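Local coordinates for protein frutapin (Artocarpus altilis, PDB 5KRP) that is a breadfruit lectin of the jacalin-related family that binds carbohydrates, probably through a mannose-type site in each subunit of its tetramer, at residues S3-V8 against D21-G26; A85-L90 against G138-A143; S99-T104 against F110-E115. One frame throughout, in Å; residues are numbered along the deposited sequence.

Interaction 1 of 3, residues S3-V8 against D21-G26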
ATOM      1  N   SER A   3      -0.302   7.864   8.484  1.00 29.96           N
ATOM      2  CA  SER A   3       0.014   7.078   7.308  1.00 31.66           C
ATOM      3  C   SER A   3       1.533   6.732   7.193  1.00 33.52           C
ATOM      4  O   SER A   3       2.375   7.598   7.399  1.00 41.23           O
ATOM      5  CB  SER A   3      -0.329   7.843   6.050  1.00 29.83           C
ATOM      6  OG  SER A   3      -0.396   6.954   4.992  1.00 39.03           O
ATOM      7  N   GLN A   4       1.840   5.518   6.737  1.00 31.94           N
ATOM      8  CA  GLN A   4       3.172   4.947   6.784  1.00 32.98           C
ATOM      9  C   GLN A   4       3.566   4.379   5.399  1.00 26.64           C
ATOM     10  O   GLN A   4       2.733   4.059   4.572  1.00 26.60           O
ATOM     11  CB  GLN A   4       3.205   3.814   7.821  1.00 44.33           C
ATOM     12  CG  GLN A   4       3.421   4.321   9.231  1.00 57.40           C
ATOM     13  CD  GLN A   4       4.777   4.989   9.434  1.00 65.25           C
ATOM     14  OE1 GLN A   4       5.699   4.836   8.620  1.00 73.04           O
ATOM     15  NE2 GLN A   4       4.908   5.741  10.530  1.00 66.78           N
ATOM     16  N   THR A   5       4.864   4.359   5.142  1.00 21.63           N
ATOM     17  CA  THR A   5       5.388   3.693   3.972  1.00 21.44           C
ATOM     18  C   THR A   5       6.383   2.637   4.487  1.00 19.54           C
ATOM     19  O   THR A   5       6.899   2.652   5.626  1.00 22.77           O
ATOM     20  CB  THR A   5       6.126   4.692   3.062  1.00 23.16           C
ATOM     21  OG1 THR A   5       7.061   5.395   3.868  1.00 23.31           O
ATOM     22  CG2 THR A   5       5.149   5.699   2.391  1.00 24.13           C
ATOM     23  N   ILE A   6       6.681   1.738   3.603  1.00 18.15           N
ATOM     24  CA  ILE A   6       7.796   0.780   3.769  1.00 18.09           C
ATOM     25  C   ILE A   6       9.079   1.562   3.883  1.00 18.28           C
ATOM     26  O   ILE A   6       9.306   2.528   3.123  1.00 18.45           O
ATOM     27  CB  ILE A   6       7.800  -0.198   2.596  1.00 21.35           C
ATOM     28  CG1 ILE A   6       6.606  -1.143   2.817  1.00 24.17           C
ATOM     29  CG2 ILE A   6       9.122  -0.974   2.495  1.00 24.51           C
ATOM     30  CD1 ILE A   6       6.208  -1.816   1.562  1.00 26.09           C
ATOM     31  N   THR A   7       9.917   1.172   4.856  1.00 15.92           N
ATOM     32  CA  THR A   7      11.201   1.814   5.059  1.00 16.88           C
ATOM     33  C   THR A   7      12.291   0.706   5.152  1.00 17.00           C
ATOM     34  O   THR A   7      12.192  -0.226   5.976  1.00 16.38           O
ATOM     35  CB  THR A   7      11.213   2.694   6.335  1.00 17.49           C
ATOM     36  OG1 THR A   7      10.100   3.609   6.312  1.00 18.06           O
ATOM     37  CG2 THR A   7      12.506   3.387   6.528  1.00 20.56           C
ATOM     38  N   VAL A   8      13.258   0.801   4.269  1.00 15.96           N
ATOM     39  CA  VAL A   8      14.382  -0.082   4.248  1.00 16.95           C
ATOM     40  C   VAL A   8      15.702   0.677   4.497  1.00 15.69           C
ATOM     41  O   VAL A   8      15.811   1.903   4.346  1.00 16.28           O
ATOM     42  CB  VAL A   8      14.456  -0.903   2.945  1.00 17.31           C
ATOM     43  CG1 VAL A   8      13.239  -1.849   2.881  1.00 20.33           C
ATOM     44  CG2 VAL A   8      14.488  -0.030   1.708  1.00 18.45           C
ATOM     45  N   ASP A  21      12.988  12.753   6.419  1.00 16.20           N
ATOM     46  CA  ASP A  21      12.217  13.683   5.604  1.00 15.64           C
ATOM     47  C   ASP A  21      10.740  13.277   5.510  1.00 16.61           C
ATOM     48  O   ASP A  21       9.894  14.099   5.191  1.00 16.35           O
ATOM     49  CB  ASP A  21      12.767  13.828   4.197  1.00 15.12           C
ATOM     50  CG  ASP A  21      14.120  14.565   4.124  1.00 15.53           C
ATOM     51  OD1 ASP A  21      14.442  15.290   5.086  1.00 17.40           O
ATOM     52  OD2 ASP A  21      14.752  14.463   3.028  1.00 17.33           O
ATOM     53  N   GLY A  22      10.430  12.033   5.846  1.00 13.12           N
ATOM     54  CA  GLY A  22       9.083  11.511   5.651  1.00 15.85           C
ATOM     55  C   GLY A  22       8.833  11.167   4.177  1.00 13.98           C
ATOM     56  O   GLY A  22       9.807  10.951   3.425  1.00 17.32           O
ATOM     57  N   SER A  23       7.539  11.072   3.770  1.00 14.89           N
ATOM     58  CA  SER A  23       7.190  10.516   2.494  1.00 15.51           C
ATOM     59  C   SER A  23       6.392  11.503   1.676  1.00 14.44           C
ATOM     60  O   SER A  23       5.639  12.299   2.238  1.00 14.00           O
ATOM     61  CB  SER A  23       6.389   9.192   2.674  1.00 19.06           C
ATOM     62  OG  SER A  23       7.296   8.178   3.242  1.00 21.62           O
ATOM     63  N   TYR A  24       6.540  11.362   0.385  1.00 14.53           N
ATOM     64  CA  TYR A  24       6.001  12.305  -0.664  1.00 15.56           C
ATOM     65  C   TYR A  24       5.504  11.452  -1.848  1.00 16.53           C
ATOM     66  O   TYR A  24       5.157  10.228  -1.700  1.00 17.27           O
ATOM     67  CB  TYR A  24       7.101  13.354  -1.075  1.00 16.22           C
ATOM     68  CG  TYR A  24       7.699  14.060   0.112  1.00 15.40           C
ATOM     69  CD1 TYR A  24       8.707  13.470   0.841  1.00 15.54           C
ATOM     70  CD2 TYR A  24       7.230  15.302   0.522  1.00 17.23           C
ATOM     71  CE1 TYR A  24       9.228  14.102   1.969  1.00 15.30           C
ATOM     72  CE2 TYR A  24       7.778  15.957   1.635  1.00 18.17           C
ATOM     73  CZ  TYR A  24       8.765  15.352   2.369  1.00 16.64           C
ATOM     74  OH  TYR A  24       9.278  16.024   3.475  1.00 18.22           O
ATOM     75  N   THR A  25       5.382  12.062  -3.021  1.00 15.62           N
ATOM     76  CA  THR A  25       4.921  11.312  -4.199  1.00 17.77           C
ATOM     77  C   THR A  25       5.973  10.983  -5.193  1.00 16.91           C
ATOM     78  O   THR A  25       5.746  10.250  -6.166  1.00 18.55           O
ATOM     79  CB  THR A  25       3.668  11.988  -4.843  1.00 22.78           C
ATOM     80  OG1 THR A  25       3.900  13.344  -5.053  1.00 23.93           O
ATOM     81  CG2 THR A  25       2.551  11.977  -3.833  1.00 27.22           C
ATOM     82  N   GLY A  26       7.184  11.517  -4.997  1.00 15.35           N
ATOM     83  CA  GLY A  26       8.284  11.220  -5.909  1.00 14.81           C
ATOM     84  C   GLY A  26       9.488  12.132  -5.617  1.00 15.76           C
ATOM     85  O   GLY A  26       9.523  12.823  -4.586  1.00 16.01           O
TER

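Interaction 2 of 3, residues A85-L90 against G138-A143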
ATOM      1  N   ALA A  85      31.804   2.529   5.475  1.00 21.95           N
ATOM      2  CA  ALA A  85      33.070   2.194   6.162  1.00 21.24           C
ATOM      3  C   ALA A  85      33.422   3.213   7.205  1.00 21.20           C
ATOM      4  O   ALA A  85      32.980   4.321   7.118  1.00 19.78           O
ATOM      5  CB  ALA A  85      34.217   2.134   5.164  1.00 21.99           C
ATOM      6  N   PRO A  86      34.246   2.839   8.205  1.00 21.60           N
ATOM      7  CA  PRO A  86      34.733   3.758   9.223  1.00 26.77           C
ATOM      8  C   PRO A  86      35.485   4.904   8.568  1.00 28.87           C
ATOM      9  O   PRO A  86      36.009   4.789   7.424  1.00 28.05           O
ATOM     10  CB  PRO A  86      35.670   2.902  10.066  1.00 25.61           C
ATOM     11  CG  PRO A  86      35.225   1.536   9.846  1.00 25.78           C
ATOM     12  CD  PRO A  86      34.695   1.468   8.446  1.00 24.22           C
ATOM     13  N   PHE A  87      35.367   6.031   9.242  1.00 34.78           N
ATOM     14  CA  PHE A  87      36.034   7.205   8.802  1.00 39.67           C
ATOM     15  C   PHE A  87      37.088   7.435   9.874  1.00 37.39           C
ATOM     16  O   PHE A  87      36.759   7.732  11.062  1.00 37.68           O
ATOM     17  CB  PHE A  87      35.087   8.367   8.669  1.00 40.24           C
ATOM     18  CG  PHE A  87      35.627   9.442   7.768  1.00 46.02           C
ATOM     19  CD1 PHE A  87      35.668   9.233   6.389  1.00 44.45           C
ATOM     20  CD2 PHE A  87      36.133  10.647   8.290  1.00 50.36           C
ATOM     21  CE1 PHE A  87      36.161  10.208   5.531  1.00 47.61           C
ATOM     22  CE2 PHE A  87      36.621  11.635   7.418  1.00 52.09           C
ATOM     23  CZ  PHE A  87      36.641  11.411   6.039  1.00 48.76           C
ATOM     24  N   SER A  88      38.321   7.163   9.460  1.00 39.64           N
ATOM     25  CA  SER A  88      39.455   6.953  10.397  1.00 45.39           C
ATOM     26  C   SER A  88      39.811   8.204  11.188  1.00 41.76           C
ATOM     27  O   SER A  88      40.210   8.102  12.361  1.00 46.95           O
ATOM     28  CB  SER A  88      40.705   6.465   9.643  1.00 46.96           C
ATOM     29  OG  SER A  88      40.882   7.243   8.466  1.00 59.99           O
ATOM     30  N   SER A  89      39.621   9.374  10.580  1.00 40.09           N
ATOM     31  CA  SER A  89      39.936  10.662  11.242  1.00 45.57           C
ATOM     32  C   SER A  89      38.964  11.133  12.338  1.00 48.88           C
ATOM     33  O   SER A  89      39.213  12.165  12.933  1.00 46.97           O
ATOM     34  CB  SER A  89      40.114  11.765  10.189  1.00 45.19           C
ATOM     35  OG  SER A  89      38.879  12.169   9.629  1.00 43.79           O
ATOM     36  N   LEU A  90      37.862  10.410  12.604  1.00 55.12           N
ATOM     37  CA  LEU A  90      37.057  10.633  13.846  1.00 58.29           C
ATOM     38  C   LEU A  90      37.554   9.657  14.978  1.00 56.22           C
ATOM     39  O   LEU A  90      37.898   8.485  14.713  1.00 45.34           O
ATOM     40  CB  LEU A  90      35.548  10.456  13.578  1.00 59.18           C
ATOM     41  CG  LEU A  90      34.911  10.995  12.274  1.00 61.08           C
ATOM     42  CD1 LEU A  90      33.790  10.063  11.819  1.00 62.44           C
ATOM     43  CD2 LEU A  90      34.386  12.430  12.394  1.00 62.21           C
ATOM     44  N   GLY A 138      26.228  14.001  10.878  1.00 20.10           N
ATOM     45  CA  GLY A 138      27.034  14.744  11.855  1.00 21.08           C
ATOM     46  C   GLY A 138      27.896  15.669  11.013  1.00 20.02           C
ATOM     47  O   GLY A 138      27.358  16.597  10.408  1.00 23.40           O
ATOM     48  N   ASP A 139      29.198  15.430  11.002  1.00 21.84           N
ATOM     49  CA  ASP A 139      30.071  16.084  10.063  1.00 22.98           C
ATOM     50  C   ASP A 139      29.853  15.501   8.671  1.00 24.95           C
ATOM     51  O   ASP A 139      30.134  16.178   7.719  1.00 24.11           O
ATOM     52  CB  ASP A 139      31.536  15.906  10.403  1.00 26.06           C
ATOM     53  CG  ASP A 139      31.958  16.626  11.689  1.00 30.40           C
ATOM     54  OD1 ASP A 139      31.203  17.460  12.263  1.00 32.37           O
ATOM     55  OD2 ASP A 139      33.078  16.264  12.138  1.00 34.48           O
ATOM     56  N   LEU A 140      29.416  14.223   8.591  1.00 21.29           N
ATOM     57  CA  LEU A 140      29.285  13.479   7.381  1.00 21.20           C
ATOM     58  C   LEU A 140      27.870  12.796   7.432  1.00 19.71           C
ATOM     59  O   LEU A 140      27.165  12.838   8.448  1.00 18.13           O
ATOM     60  CB  LEU A 140      30.341  12.373   7.297  1.00 23.02           C
ATOM     61  CG  LEU A 140      31.790  12.907   7.169  1.00 26.37           C
ATOM     62  CD1 LEU A 140      32.740  11.763   7.279  1.00 28.87           C
ATOM     63  CD2 LEU A 140      32.032  13.604   5.871  1.00 24.45           C
ATOM     64  N   LEU A 141      27.513  12.181   6.326  1.00 18.83           N
ATOM     65  CA  LEU A 141      26.314  11.352   6.258  1.00 16.76           C
ATOM     66  C   LEU A 141      26.685  10.021   6.883  1.00 15.76           C
ATOM     67  O   LEU A 141      27.226   9.166   6.251  1.00 16.56           O
ATOM     68  CB  LEU A 141      25.922  11.193   4.760  1.00 17.82           C
ATOM     69  CG  LEU A 141      24.621  10.389   4.560  1.00 18.24           C
ATOM     70  CD1 LEU A 141      23.493  11.101   5.217  1.00 18.30           C
ATOM     71  CD2 LEU A 141      24.356  10.114   3.100  1.00 16.31           C
ATOM     72  N   ASP A 142      26.350   9.851   8.152  1.00 16.88           N
ATOM     73  CA  ASP A 142      26.565   8.558   8.804  1.00 18.12           C
ATOM     74  C   ASP A 142      25.760   7.381   8.219  1.00 15.76           C
ATOM     75  O   ASP A 142      26.270   6.265   8.114  1.00 15.90           O
ATOM     76  CB  ASP A 142      26.197   8.693  10.276  1.00 16.65           C
ATOM     77  CG  ASP A 142      27.123   9.638  11.047  1.00 21.72           C
ATOM     78  OD1 ASP A 142      27.009  10.880  10.913  1.00 20.38           O
ATOM     79  OD2 ASP A 142      27.975   9.138  11.832  1.00 17.54           O
ATOM     80  N   ALA A 143      24.524   7.630   7.799  1.00 15.03           N
ATOM     81  CA  ALA A 143      23.677   6.505   7.333  1.00 14.61           C
ATOM     82  C   ALA A 143      22.532   7.082   6.503  1.00 14.20           C
ATOM     83  O   ALA A 143      22.161   8.246   6.668  1.00 15.15           O
ATOM     84  CB  ALA A 143      23.116   5.707   8.514  1.00 16.49           C
TER

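Interaction 3 of 3, residues S99-T104 against F110-E115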
ATOM      1  N   SER A  99      30.320   6.362  -0.187  1.00 17.47           N
ATOM      2  CA  SER A  99      29.977   6.587  -1.602  1.00 16.66           C
ATOM      3  C   SER A  99      28.449   6.358  -1.811  1.00 18.64           C
ATOM      4  O   SER A  99      27.865   5.486  -1.130  1.00 17.57           O
ATOM      5  CB  SER A  99      30.680   5.578  -2.481  1.00 18.51           C
ATOM      6  OG  SER A  99      30.613   5.936  -3.826  1.00 24.10           O
ATOM      7  N   LEU A 100      27.905   7.034  -2.815  1.00 18.01           N
ATOM      8  CA  LEU A 100      26.544   6.779  -3.323  1.00 17.24           C
ATOM      9  C   LEU A 100      26.553   6.742  -4.869  1.00 20.17           C
ATOM     10  O   LEU A 100      27.294   7.452  -5.541  1.00 19.89           O
ATOM     11  CB  LEU A 100      25.521   7.810  -2.841  1.00 17.65           C
ATOM     12  CG  LEU A 100      25.160   7.760  -1.392  1.00 18.72           C
ATOM     13  CD1 LEU A 100      24.391   8.969  -1.030  1.00 20.19           C
ATOM     14  CD2 LEU A 100      24.319   6.509  -1.071  1.00 20.63           C
ATOM     15  N   LYS A 101      25.653   5.952  -5.424  1.00 17.75           N
ATOM     16  CA  LYS A 101      25.411   5.889  -6.885  1.00 17.86           C
ATOM     17  C   LYS A 101      23.890   5.614  -7.102  1.00 19.55           C
ATOM     18  O   LYS A 101      23.283   4.840  -6.345  1.00 17.28           O
ATOM     19  CB  LYS A 101      26.182   4.720  -7.482  1.00 19.19           C
ATOM     20  CG  LYS A 101      26.016   4.642  -8.963  1.00 23.26           C
ATOM     21  CD  LYS A 101      26.492   3.333  -9.538  1.00 28.81           C
ATOM     22  CE  LYS A 101      27.954   3.193  -9.543  1.00 33.73           C
ATOM     23  NZ  LYS A 101      28.237   1.921 -10.317  1.00 37.12           N
ATOM     24  N   PHE A 102      23.324   6.248  -8.125  1.00 20.52           N
ATOM     25  CA  PHE A 102      21.860   6.217  -8.399  1.00 20.42           C
ATOM     26  C   PHE A 102      21.704   5.830  -9.838  1.00 20.89           C
ATOM     27  O   PHE A 102      22.425   6.367 -10.706  1.00 21.37           O
ATOM     28  CB  PHE A 102      21.283   7.597  -8.224  1.00 20.05           C
ATOM     29  CG  PHE A 102      21.314   8.097  -6.848  1.00 20.88           C
ATOM     30  CD1 PHE A 102      20.447   7.616  -5.913  1.00 21.82           C
ATOM     31  CD2 PHE A 102      22.294   9.031  -6.442  1.00 23.07           C
ATOM     32  CE1 PHE A 102      20.498   8.078  -4.606  1.00 21.98           C
ATOM     33  CE2 PHE A 102      22.394   9.454  -5.100  1.00 22.05           C
ATOM     34  CZ  PHE A 102      21.468   8.999  -4.176  1.00 22.39           C
ATOM     35  N   LYS A 103      20.811   4.903 -10.087  1.00 19.76           N
ATOM     36  CA  LYS A 103      20.455   4.549 -11.484  1.00 20.72           C
ATOM     37  C   LYS A 103      18.983   4.829 -11.729  1.00 19.97           C
ATOM     38  O   LYS A 103      18.172   4.733 -10.799  1.00 17.99           O
ATOM     39  CB  LYS A 103      20.702   3.094 -11.745  1.00 22.68           C
ATOM     40  CG  LYS A 103      22.172   2.746 -11.590  1.00 28.93           C
ATOM     41  CD  LYS A 103      22.499   1.421 -12.259  1.00 34.55           C
ATOM     42  CE  LYS A 103      23.922   1.000 -11.898  1.00 42.02           C
ATOM     43  NZ  LYS A 103      24.156  -0.433 -12.275  1.00 47.69           N
ATOM     44  N   THR A 104      18.635   5.231 -12.964  1.00 18.47           N
ATOM     45  CA  THR A 104      17.223   5.483 -13.324  1.00 19.33           C
ATOM     46  C   THR A 104      16.626   4.524 -14.364  1.00 19.81           C
ATOM     47  O   THR A 104      17.340   3.818 -15.125  1.00 20.29           O
ATOM     48  CB  THR A 104      16.984   6.927 -13.792  1.00 21.05           C
ATOM     49  OG1 THR A 104      17.380   7.037 -15.162  1.00 20.30           O
ATOM     50  CG2 THR A 104      17.742   7.949 -12.950  1.00 20.81           C
ATOM     51  N   PHE A 110      23.998   8.201 -12.050  1.00 22.31           N
ATOM     52  CA  PHE A 110      24.542   9.369 -11.441  1.00 22.22           C
ATOM     53  C   PHE A 110      25.476   8.869 -10.324  1.00 23.48           C
ATOM     54  O   PHE A 110      25.002   8.228  -9.363  1.00 21.26           O
ATOM     55  CB  PHE A 110      23.456  10.211 -10.825  1.00 20.75           C
ATOM     56  CG  PHE A 110      22.596  10.842 -11.830  1.00 22.94           C
ATOM     57  CD1 PHE A 110      22.898  12.057 -12.320  1.00 26.27           C
ATOM     58  CD2 PHE A 110      21.415  10.218 -12.230  1.00 24.77           C
ATOM     59  CE1 PHE A 110      22.072  12.663 -13.265  1.00 27.18           C
ATOM     60  CE2 PHE A 110      20.588  10.813 -13.164  1.00 27.12           C
ATOM     61  CZ  PHE A 110      20.917  12.041 -13.679  1.00 25.62           C
ATOM     62  N   GLY A 111      26.773   9.140 -10.493  1.00 22.80           N
ATOM     63  CA  GLY A 111      27.818   8.693  -9.578  1.00 24.83           C
ATOM     64  C   GLY A 111      28.684   7.650 -10.209  1.00 24.75           C
ATOM     65  O   GLY A 111      28.592   7.372 -11.466  1.00 24.27           O
ATOM     66  N   PRO A 112      29.498   6.964  -9.421  1.00 21.96           N
ATOM     67  CA  PRO A 112      29.661   7.087  -7.926  1.00 20.18           C
ATOM     68  C   PRO A 112      30.179   8.473  -7.479  1.00 22.77           C
ATOM     69  O   PRO A 112      30.957   9.123  -8.187  1.00 26.01           O
ATOM     70  CB  PRO A 112      30.669   6.009  -7.639  1.00 23.70           C
ATOM     71  CG  PRO A 112      31.543   5.966  -8.903  1.00 24.55           C
ATOM     72  CD  PRO A 112      30.575   6.160 -10.042  1.00 24.91           C
ATOM     73  N   TYR A 113      29.680   8.947  -6.342  1.00 19.29           N
ATOM     74  CA  TYR A 113      30.149  10.137  -5.684  1.00 20.91           C
ATOM     75  C   TYR A 113      30.841   9.667  -4.459  1.00 24.66           C
ATOM     76  O   TYR A 113      30.316   8.790  -3.781  1.00 23.47           O
ATOM     77  CB  TYR A 113      28.988  10.995  -5.292  1.00 20.49           C
ATOM     78  CG  TYR A 113      28.164  11.400  -6.524  1.00 23.83           C
ATOM     79  CD1 TYR A 113      28.686  12.240  -7.504  1.00 24.46           C
ATOM     80  CD2 TYR A 113      26.880  10.877  -6.726  1.00 22.70           C
ATOM     81  CE1 TYR A 113      27.918  12.611  -8.627  1.00 25.08           C
ATOM     82  CE2 TYR A 113      26.131  11.227  -7.852  1.00 23.00           C
ATOM     83  CZ  TYR A 113      26.646  12.073  -8.790  1.00 24.52           C
ATOM     84  OH  TYR A 113      25.874  12.355  -9.894  1.00 24.56           O
ATOM     85  N   GLY A 114      32.029  10.208  -4.154  1.00 23.57           N
ATOM     86  CA  GLY A 114      32.714   9.789  -2.958  1.00 22.22           C
ATOM     87  C   GLY A 114      33.768   8.747  -3.264  1.00 25.17           C
ATOM     88  O   GLY A 114      34.249   8.656  -4.398  1.00 28.49           O
ATOM     89  N   GLU A 115      34.144   7.959  -2.270  1.00 22.31           N
ATOM     90  CA  GLU A 115      35.094   6.875  -2.507  1.00 22.72           C
ATOM     91  C   GLU A 115      34.492   5.514  -2.299  1.00 21.35           C
ATOM     92  O   GLU A 115      33.917   5.258  -1.254  1.00 21.55           O
ATOM     93  CB  GLU A 115      36.316   6.978  -1.582  1.00 26.70           C
ATOM     94  CG  GLU A 115      37.058   8.315  -1.774  1.00 31.35           C
ATOM     95  CD  GLU A 115      38.304   8.485  -0.869  1.00 39.54           C
ATOM     96  OE1 GLU A 115      38.461   7.737   0.133  1.00 41.72           O
ATOM     97  OE2 GLU A 115      39.103   9.412  -1.159  1.00 48.13           O
TER

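Interaction 1 of 3, residues S3-V8 against D21-G26
Thr5 and Ser23 meet through their hydroxyls, Thr5 OG1 lying 2.9 Å from Ser23 OG in a hydrogen bond that either residue could donate. These two side chains make the whole contact. Thr5 keeps OG1 between its backbone N and its carbonyl carbon (chi1 52°), which carries the methyl round to the same neighbour: CG2 approaches Ser23 OG to 3.4 Å and Ser23 CB to 3.7 Å. The Ser23 hydroxymethyl is therefore met by both branches of the threonine, one polar and one apolar. Small hydroxylated residues suit a partly exposed spot where the backbones stay well apart, with CA atoms of Thr5 and Ser23 7.2 Å from each other. Next to Ser23, Tyr24 turns the other way and its OH donates to Asp21 O at 2.7 Å, a bond within the loop itself. Beyond it, Thr25 and Gly26 form a classic beta bulge opposite Asp46. The contact thus ties the N-terminal lead-in to strand 6-12 to the loop between strands 17-20 and 26-34. Both side chains rest on His147 of strand 141-149 and Val131 of strand 127-137, and the neighbouring backbone at Thr7 pairs with a strand of a second subunit.

Interaction 2 of 3, residues A85-L90 against G138-A143
Phe87 offers a ring face to Leu140, and the two side chains cross at about a right angle where two loops come together at one end of the jacalin-type beta-prism. The methyl Leu140 CD1 sits over the centre of the ring in a CH-pi contact, 3.7 Å from the Phe87 centroid and 10° off the ring normal. Phe87 holds its ring with CG anti to the backbone N (chi1 -160°), while Leu140 is extended at chi2 (173°) and sends CD1 forward as the touching branch. A flat ring and a branched aliphatic chain fit each other here: one methyl can meet all six ring carbons almost evenly. Glu36, Val96 and Arg98 also touch Phe87, and Leu61 and Tyr63 pack on Leu140.

The loop around Leu140 runs from Gly138 to Asp142, a Gly-X-X-X-Asp sequence familiar from the sugar site of mannose-binding relatives. A glycerol, probably from the crystallisation liquor, is held by Asp139 N, Leu140 N and Asp142 OD2, consistent with this being the carbohydrate pocket. Gly138 N bonds to Leu140 O at 2.9 Å, closing the loop on itself, and Asp142 begins a classic bulge with Ala143 opposite Arg136. Leu140 thus presents its backbone N to the pocket while the CD1 methyl of its side chain rests on the Phe87 ring of the neighbouring loop.

On that loop, residues 87 to 90 make a type I turn, closed by Leu90 N to Phe87 O at 3.3 Å, which suits the small, exposed Ser88 and Ser89. The turn brings Leu90 alongside Asp139, the two side chains running past each other in opposite directions. Their meeting is a loose one, a methyl beside a carboxylate oxygen, with Leu90 CD2 4.1 Å from Asp139 OD2.

Interaction 3 of 3, residues S99-T104 against F110-E115
Tyr113 O is gripped by two donors: Leu100 N at 3.1 Å, in the carbonyl plane, and Ser99 OG at 2.9 Å, well above that plane. Serine suits this place because its short hydroxyl, turned anti to the backbone N (chi1 -167°), can add to a ladder bond already in place. Tyr113 N returns the pairing to Leu100 O, and farther along Phe102 and Phe110 form a second hydrogen-bonded pair, with Phe110 N 2.8 Å from Phe102 O and almost straight at 174°. Between these pairs the register slips by one residue, a beta bulge at Gly111 and Pro112. Glycine fits there, since a CB would run into Leu100 O, and Gly111 CA lies over one face of the Tyr113 ring; a cis peptide leads into Pro112. Beside the bulge Lys101 lies along the proline, pointing the same way, and its CE is 4.0 Å from Pro112 CD, so the aliphatic part of the lysine packs while its amino end extends beyond. On the other face stand Leu100, Phe102, Phe110 and Tyr113, with Thr104 CG2 touching the Phe110 ring edge at CE2, 4.0 Å away. Phe102 and Tyr113 pack on both strand 26-34 and strand 64-69, and Phe110 on Ile68 of the latter. The whole is an antiparallel beta hairpin, strands 95-104 and 109-114, at one side of a four-stranded Greek-key sheet of the beta-prism.

In the fold
The three contacts differ as their places do. Interaction 1 is a surface contact resting on one hydroxyl pair, near the subunit interfaces; interaction 2 is partly buried and apolar, joining two loops beside the probable sugar site; interaction 3 is the most extensive, a backbone ladder with one face turned into the core. Interactions 1 and 2 both reach the sheet containing strands 6-12 and 141-149, yet lie on opposite sides of the chain's centre, about 25 Å apart between centres. Interactions 2 and 3 share the sheet of strands 77-86 and 95-104, and they touch where Leu141 CD2 packs on Leu100 CD1 at 4.3 Å.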